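Local coordinates for Rab GDP dissociation inhibitor alpha (Naegleria fowleri, PDB 6C87), which probably binds prenylated, GDP-bound Rab GTPases, slowing their release of nucleotide and shuttling them between membranes and cytosol, at residues 130-135 / 151-156. Numbering follows the deposited sequence.
Sequences ITPTEV and KLVSYL
V153 spreads its two methyls between P132 and V135, which lie one turn apart on the short helix 132-135. Its CG1, anti to the backbone N (chi1 170°), reaches CG of the P132 ring, 4.1 Å away. The same methyl lies 3.8 Å from the carbonyl oxygen O of I130. The other branch, CG2, meets CG2 of V135 at 4.0 Å, the two side chains lying at a slant to each other. A beta-branched residue suits this place, since its short forked side chain serves both neighbours while the helices stay close: the CA atoms of P132 and S154 are 5.5 Å apart. Beside V153, the hydroxyl OG of S154 lies against CB and CG of P132, 3.5 Å from each. The small serine lets the proline ring come close to the backbone of helix 143-157, with CG of P132 3.9 Å from CA of S154.

Proline is well suited to the first turn, where its missing N-H costs no helical bond. Just before it, T131 is the N-cap: its OG1 accepts from N of E134 at 3.1 Å, while OE1 of E134 takes the N-H of T131 from above the carboxylate plane and that of I130 almost in line with its C-O bond. L194 of helix 188-198 also packs on V153. The arrangement is a capping-box helix start set against helix 143-157 in the helical part of a GDI-family fold.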
loop_
_atom_site.group_PDB
_atom_site.type_symbol
_atom_site.label_atom_id
_atom_site.label_comp_id
_atom_site.label_asym_id
_atom_site.label_seq_id
_atom_site.Cartn_x
_atom_site.Cartn_y
_atom_site.Cartn_z
ATOM N N ILE A 130 -19.672 -13.732 -23.382
ATOM C CA ILE A 130 -19.415 -12.954 -22.177
ATOM C C ILE A 130 -20.666 -12.802 -21.326
ATOM O O ILE A 130 -20.654 -13.103 -20.130
ATOM C CB ILE A 130 -18.812 -11.575 -22.514
ATOM C CG1 ILE A 130 -17.494 -11.787 -23.232
ATOM C CG2 ILE A 130 -18.595 -10.767 -21.262
ATOM C CD1 ILE A 130 -16.566 -12.676 -22.432
ATOM N N THR A 131 -21.757 -12.342 -21.924
ATOM C CA THR A 131 -22.962 -12.105 -21.151
ATOM C C THR A 131 -23.670 -13.426 -20.875
ATOM O O THR A 131 -23.475 -14.409 -21.595
ATOM C CB THR A 131 -23.893 -11.159 -21.903
ATOM O OG1 THR A 131 -24.343 -11.792 -23.110
ATOM C CG2 THR A 131 -23.180 -9.860 -22.247
ATOM N N PRO A 132 -24.487 -13.484 -19.819
ATOM C CA PRO A 132 -25.300 -14.691 -19.600
ATOM C C PRO A 132 -26.169 -15.050 -20.794
ATOM O O PRO A 132 -26.412 -16.238 -21.041
ATOM C CB PRO A 132 -26.146 -14.321 -18.373
ATOM C CG PRO A 132 -25.302 -13.336 -17.629
ATOM C CD PRO A 132 -24.603 -12.530 -18.700
ATOM N N THR A 133 -26.639 -14.052 -21.549
ATOM C CA THR A 133 -27.447 -14.328 -22.734
ATOM C C THR A 133 -26.625 -15.029 -23.814
ATOM O O THR A 133 -27.111 -15.960 -24.467
ATOM C CB THR A 133 -28.044 -13.026 -23.264
ATOM O OG1 THR A 133 -28.640 -12.305 -22.182
ATOM C CG2 THR A 133 -29.127 -13.315 -24.284
ATOM N N GLU A 134 -25.381 -14.590 -24.017
ATOM C CA GLU A 134 -24.513 -15.235 -24.998
ATOM C C GLU A 134 -24.132 -16.643 -24.557
ATOM O O GLU A 134 -24.022 -17.551 -25.392
ATOM C CB GLU A 134 -23.258 -14.394 -25.225
ATOM C CG GLU A 134 -23.453 -13.158 -26.091
ATOM C CD GLU A 134 -22.370 -12.107 -25.857
ATOM O OE1 GLU A 134 -21.520 -12.310 -24.962
ATOM O OE2 GLU A 134 -22.347 -11.097 -26.594
ATOM N N VAL A 135 -23.900 -16.834 -23.253
ATOM C CA VAL A 135 -23.546 -18.148 -22.722
ATOM C C VAL A 135 -24.704 -19.125 -22.866
ATOM O O VAL A 135 -24.506 -20.311 -23.157
ATOM C CB VAL A 135 -23.100 -18.021 -21.253
ATOM C CG1 VAL A 135 -22.964 -19.391 -20.612
ATOM C CG2 VAL A 135 -21.791 -17.267 -21.170
ATOM N N LYS A 151 -26.676 -20.032 -15.582
ATOM C CA LYS A 151 -26.863 -19.730 -14.167
ATOM C C LYS A 151 -25.529 -19.441 -13.485
ATOM O O LYS A 151 -25.449 -18.568 -12.614
ATOM C CB LYS A 151 -27.600 -20.881 -13.472
ATOM N N LEU A 152 -24.470 -20.161 -13.868
ATOM C CA LEU A 152 -23.165 -19.914 -13.264
ATOM C C LEU A 152 -22.658 -18.521 -13.613
ATOM O O LEU A 152 -22.213 -17.775 -12.733
ATOM C CB LEU A 152 -22.159 -20.980 -13.713
ATOM C CG LEU A 152 -20.678 -20.604 -13.543
ATOM C CD1 LEU A 152 -20.297 -20.475 -12.074
ATOM C CD2 LEU A 152 -19.772 -21.610 -14.244
ATOM N N VAL A 153 -22.730 -18.145 -14.892
ATOM C CA VAL A 153 -22.194 -16.854 -15.308
ATOM C C VAL A 153 -23.062 -15.721 -14.784
ATOM O O VAL A 153 -22.549 -14.651 -14.429
ATOM C CB VAL A 153 -22.033 -16.805 -16.840
ATOM C CG1 VAL A 153 -21.717 -15.386 -17.313
ATOM C CG2 VAL A 153 -20.935 -17.767 -17.281
ATOM N N SER A 154 -24.382 -15.933 -14.716
ATOM C CA SER A 154 -25.256 -14.938 -14.099
ATOM C C SER A 154 -24.861 -14.688 -12.649
ATOM O O SER A 154 -24.836 -13.538 -12.191
ATOM C CB SER A 154 -26.714 -15.389 -14.188
ATOM O OG SER A 154 -27.422 -14.664 -15.179
ATOM N N TYR A 155 -24.556 -15.756 -11.909
ATOM C CA TYR A 155 -24.158 -15.607 -10.512
ATOM C C TYR A 155 -22.851 -14.834 -10.374
ATOM O O TYR A 155 -22.714 -14.000 -9.472
ATOM C CB TYR A 155 -24.048 -16.980 -9.842
ATOM C CG TYR A 155 -23.273 -16.962 -8.538
ATOM C CD1 TYR A 155 -23.801 -16.377 -7.389
ATOM C CD2 TYR A 155 -22.014 -17.552 -8.455
ATOM C CE1 TYR A 155 -23.086 -16.361 -6.201
ATOM C CE2 TYR A 155 -21.295 -17.545 -7.271
ATOM C CZ TYR A 155 -21.835 -16.950 -6.151
ATOM O OH TYR A 155 -21.123 -16.947 -4.978
ATOM N N LEU A 156 -21.878 -15.097 -11.253
ATOM C CA LEU A 156 -20.571 -14.455 -11.114
ATOM C C LEU A 156 -20.636 -12.969 -11.449
ATOM O O LEU A 156 -20.020 -12.149 -10.758
ATOM C CB LEU A 156 -19.534 -15.170 -11.983
ATOM C CG LEU A 156 -19.291 -16.633 -11.596
ATOM C CD1 LEU A 156 -18.402 -17.341 -12.610
ATOM C CD2 LEU A 156 -18.718 -16.746 -10.189
#